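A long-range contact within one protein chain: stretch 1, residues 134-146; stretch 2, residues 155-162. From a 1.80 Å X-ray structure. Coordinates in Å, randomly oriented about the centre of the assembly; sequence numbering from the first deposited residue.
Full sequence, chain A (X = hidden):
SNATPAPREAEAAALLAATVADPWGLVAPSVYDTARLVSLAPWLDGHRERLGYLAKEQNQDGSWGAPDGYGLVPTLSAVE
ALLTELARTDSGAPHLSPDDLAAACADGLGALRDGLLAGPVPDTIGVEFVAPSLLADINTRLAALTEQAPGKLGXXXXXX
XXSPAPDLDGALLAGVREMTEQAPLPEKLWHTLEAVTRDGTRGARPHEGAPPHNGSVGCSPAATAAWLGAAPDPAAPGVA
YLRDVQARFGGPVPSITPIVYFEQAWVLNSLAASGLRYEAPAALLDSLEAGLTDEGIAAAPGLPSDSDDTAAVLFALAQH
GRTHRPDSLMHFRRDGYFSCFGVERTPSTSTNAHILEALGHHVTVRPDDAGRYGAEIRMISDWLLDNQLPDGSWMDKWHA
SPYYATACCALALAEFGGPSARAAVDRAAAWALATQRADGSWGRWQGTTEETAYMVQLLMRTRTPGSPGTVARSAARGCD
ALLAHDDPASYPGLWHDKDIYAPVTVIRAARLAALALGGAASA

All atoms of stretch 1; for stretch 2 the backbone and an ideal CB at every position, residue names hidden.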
# COMPACT_ATOMS: atom_id res chain seq x y z
N LEU A 134 -18.23 -8.72 1.52
CA LEU A 134 -18.08 -9.24 2.88
C LEU A 134 -19.35 -9.06 3.70
O LEU A 134 -19.75 -9.96 4.48
CB LEU A 134 -16.91 -8.54 3.58
CG LEU A 134 -15.56 -9.01 3.03
CD1 LEU A 134 -14.45 -8.12 3.51
CD2 LEU A 134 -15.27 -10.47 3.37
N LEU A 135 -19.96 -7.90 3.55
CA LEU A 135 -21.22 -7.61 4.24
C LEU A 135 -22.30 -8.65 3.88
O LEU A 135 -22.99 -9.16 4.77
CB LEU A 135 -21.69 -6.20 3.94
CG LEU A 135 -22.96 -5.74 4.65
CD1 LEU A 135 -22.79 -5.84 6.14
CD2 LEU A 135 -23.30 -4.30 4.29
N ALA A 136 -22.43 -8.99 2.59
CA ALA A 136 -23.38 -10.01 2.15
C ALA A 136 -23.04 -11.38 2.75
O ALA A 136 -23.95 -12.08 3.20
CB ALA A 136 -23.45 -10.11 0.62
N ASP A 137 -21.76 -11.74 2.80
CA ASP A 137 -21.39 -13.04 3.39
C ASP A 137 -21.65 -13.06 4.89
O ASP A 137 -22.11 -14.08 5.43
CB ASP A 137 -19.93 -13.40 3.09
CG ASP A 137 -19.73 -13.95 1.67
OD1 ASP A 137 -20.73 -14.37 1.04
OD2 ASP A 137 -18.58 -14.01 1.22
N ILE A 138 -21.39 -11.95 5.55
CA ILE A 138 -21.71 -11.83 6.99
C ILE A 138 -23.21 -12.03 7.21
O ILE A 138 -23.62 -12.85 8.03
CB ILE A 138 -21.26 -10.48 7.58
CG1 ILE A 138 -19.73 -10.45 7.65
CG2 ILE A 138 -21.87 -10.27 8.97
CD1 ILE A 138 -19.17 -9.07 7.93
N ASN A 139 -24.03 -11.35 6.43
CA ASN A 139 -25.46 -11.49 6.60
C ASN A 139 -25.94 -12.92 6.33
O ASN A 139 -26.81 -13.41 7.05
CB ASN A 139 -26.21 -10.46 5.75
CG ASN A 139 -26.16 -9.10 6.38
OD1 ASN A 139 -26.15 -8.99 7.61
ND2 ASN A 139 -26.14 -8.06 5.55
N THR A 140 -25.34 -13.59 5.36
CA THR A 140 -25.64 -15.00 5.13
C THR A 140 -25.32 -15.85 6.34
O THR A 140 -26.15 -16.70 6.75
CB THR A 140 -24.91 -15.49 3.85
OG1 THR A 140 -25.43 -14.75 2.74
CG2 THR A 140 -25.13 -16.96 3.62
N ARG A 141 -24.15 -15.63 6.93
CA ARG A 141 -23.75 -16.38 8.11
C ARG A 141 -24.65 -16.07 9.31
O ARG A 141 -24.98 -16.98 10.07
CB ARG A 141 -22.31 -16.09 8.50
CG ARG A 141 -21.30 -16.48 7.44
CD ARG A 141 -21.04 -17.95 7.41
NE ARG A 141 -20.04 -18.25 6.39
CZ ARG A 141 -19.75 -19.48 5.97
NH1 ARG A 141 -20.39 -20.55 6.48
NH2 ARG A 141 -18.83 -19.65 5.02
N LEU A 142 -25.06 -14.81 9.47
CA LEU A 142 -25.95 -14.42 10.56
C LEU A 142 -27.31 -15.09 10.46
O LEU A 142 -27.91 -15.49 11.48
CB LEU A 142 -26.14 -12.90 10.61
CG LEU A 142 -24.89 -12.11 11.01
CD1 LEU A 142 -25.14 -10.61 10.94
CD2 LEU A 142 -24.40 -12.48 12.39
N ALA A 143 -27.80 -15.21 9.23
CA ALA A 143 -29.11 -15.86 9.01
C ALA A 143 -29.04 -17.32 9.39
O ALA A 143 -30.04 -17.88 9.84
CB ALA A 143 -29.55 -15.71 7.55
N ALA A 144 -27.88 -17.94 9.22
CA ALA A 144 -27.68 -19.36 9.51
C ALA A 144 -27.36 -19.66 10.96
O ALA A 144 -27.43 -20.81 11.37
CB ALA A 144 -26.58 -19.92 8.63
N LEU A 145 -27.01 -18.65 11.76
CA LEU A 145 -26.79 -18.87 13.19
C LEU A 145 -28.05 -19.38 13.84
O LEU A 145 -29.17 -19.02 13.44
CB LEU A 145 -26.41 -17.59 13.91
CG LEU A 145 -25.02 -17.02 13.74
CD1 LEU A 145 -24.96 -15.67 14.45
CD2 LEU A 145 -23.97 -17.96 14.27
N THR A 146 -27.87 -20.19 14.88
CA THR A 146 -28.97 -20.55 15.76
C THR A 146 -28.65 -20.02 17.15
O THR A 146 -27.52 -19.63 17.43
CB THR A 146 -29.13 -22.07 15.87
OG1 THR A 146 -28.04 -22.60 16.62
CG2 THR A 146 -29.14 -22.69 14.50
N UNK A 155 -27.42 -14.60 20.16
CA UNK A 155 -28.30 -13.45 20.20
C UNK A 155 -28.32 -12.65 18.90
O UNK A 155 -29.26 -11.89 18.64
CB UNK A 155 -27.89 -12.54 21.36
N UNK A 156 -27.28 -12.82 18.08
CA UNK A 156 -27.16 -12.18 16.76
C UNK A 156 -27.84 -12.93 15.64
O UNK A 156 -27.92 -12.43 14.51
CB UNK A 156 -25.68 -12.01 16.40
N UNK A 157 -28.35 -14.13 15.93
CA UNK A 157 -29.03 -14.94 14.94
C UNK A 157 -30.12 -14.15 14.23
O UNK A 157 -30.94 -13.49 14.87
CB UNK A 157 -29.62 -16.19 15.60
N UNK A 158 -30.11 -14.19 12.90
CA UNK A 158 -31.10 -13.52 12.10
C UNK A 158 -30.98 -12.00 11.96
O UNK A 158 -31.88 -11.35 11.38
CB UNK A 158 -32.48 -13.85 12.69
N UNK A 159 -29.93 -11.42 12.51
CA UNK A 159 -29.64 -10.00 12.32
C UNK A 159 -29.27 -9.75 10.85
O UNK A 159 -28.65 -10.59 10.24
CB UNK A 159 -28.51 -9.55 13.25
N UNK A 160 -29.67 -8.60 10.31
CA UNK A 160 -29.22 -8.13 9.01
C UNK A 160 -28.54 -6.81 9.24
O UNK A 160 -29.16 -5.87 9.71
CB UNK A 160 -30.37 -8.00 8.01
N UNK A 161 -27.23 -6.76 8.95
CA UNK A 161 -26.49 -5.52 9.01
C UNK A 161 -26.67 -4.75 7.70
O UNK A 161 -26.74 -5.35 6.62
CB UNK A 161 -25.01 -5.79 9.29
N UNK A 162 -26.79 -3.44 7.80
CA UNK A 162 -26.91 -2.60 6.62
C UNK A 162 -25.98 -1.40 6.73
O UNK A 162 -25.51 -1.07 7.81
CB UNK A 162 -28.36 -2.14 6.43

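Position 155 points its CB away from the helix, with nothing of stretch 1 within 5.5 Å, so this contact hardly restricts the choice. The residue is Ala155.

At 156 the CB points sideways, 4.2 Å from both Leu142 CD2 and Leu145 CD1. An apolar side chain would suit these methyls, at least in its first carbons. The residue is Trp156: its CB packs on the two leucines, while the end of the side chain leads away.

Position 157 lies where the helix has given way to loop. Its ideal CB is 3.6 Å from Leu145 O, a carbonyl that can accept a hydrogen bond. A short donor fits best, with serine or threonine the obvious candidates. Ser157, with chi1 in the t well, donates from OG to Leu145 O at 2.6 Å.

At 158 phi is 76° and psi 4°, and the CB direction is away from the helix. The position is third in a type II turn running from 156 to 159, where positive phi favours glycine; asparagine is a common second choice. Gly158 makes its contact through the backbone: its N donates to Leu142 O at 2.9 Å, nearly straight at 173°.

Position 159 closes the turn, its N bonded to O of Trp156 at 3.0 Å. The CB points sideways, 4.2 Å from Leu142 CD1, so a small or β-branched residue would serve. In Thr159, CB meets that methyl, and OG1 sits 3.0 Å from Trp156 O. One water donates to both Thr159 O (2.7 Å) and Asn139 O (2.8 Å), bridging the stretches.

At 160 the backbone is extended and the CB points away, 4.4 Å from Asn139 OD1. Many residues, polar ones included, would be tolerated. Thr160 makes a marginal contact, its CG2 4.0 Å from Asn139 ND2.

Position 161 faces the helix. Its CB is 3.9 Å from Leu135 CD1, and Leu142 and Ile138 offer further apolar surface, calling for a sizeable aliphatic such as leucine, isoleucine or methionine. Leu161 fits among all three: CB reaches Leu135 CD1 (3.8 Å), CG reaches Leu142 CD1 (4.1 Å) and CD1 reaches Ile138 CG2 (4.0 Å). Any residue with a free N-H could keep the backbone pairing: Asn139 OD1 accepts from Leu161 N (2.8 Å) and Asn139 ND2 donates to Leu161 O (3.0 Å), holding the extended segment against the helix.

Position 162 points away, its CB beyond 5.5 Å of stretch 1, and is little constrained. It is Thr162.

Stretch 2 (155-162) AWSGTTLT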
# COMPACT_ATOMS: atom_id res chain seq x y z
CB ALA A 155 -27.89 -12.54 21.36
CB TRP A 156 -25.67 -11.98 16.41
CG TRP A 156 -25.04 -10.89 17.18
CD1 TRP A 156 -24.48 -10.98 18.39
CD2 TRP A 156 -24.91 -9.51 16.76
NE1 TRP A 156 -23.99 -9.74 18.78
CE2 TRP A 156 -24.25 -8.83 17.80
CE3 TRP A 156 -25.29 -8.82 15.62
CZ2 TRP A 156 -23.96 -7.46 17.73
CZ3 TRP A 156 -25.01 -7.43 15.56
CH2 TRP A 156 -24.37 -6.79 16.61
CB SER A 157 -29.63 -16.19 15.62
OG SER A 157 -30.27 -17.01 14.67
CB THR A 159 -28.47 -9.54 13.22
OG1 THR A 159 -28.91 -9.57 14.60
CG2 THR A 159 -28.01 -8.12 12.86
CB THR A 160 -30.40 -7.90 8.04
OG1 THR A 160 -31.14 -9.12 7.92
CG2 THR A 160 -29.89 -7.49 6.66
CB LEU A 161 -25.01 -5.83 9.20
CG LEU A 161 -24.60 -6.53 10.48
CD1 LEU A 161 -23.11 -6.80 10.41
CD2 LEU A 161 -24.96 -5.72 11.70
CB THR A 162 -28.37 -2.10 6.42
OG1 THR A 162 -28.66 -1.10 7.38
CG2 THR A 162 -29.37 -3.22 6.56
O HOH W 1 -29.02 -11.93 7.92
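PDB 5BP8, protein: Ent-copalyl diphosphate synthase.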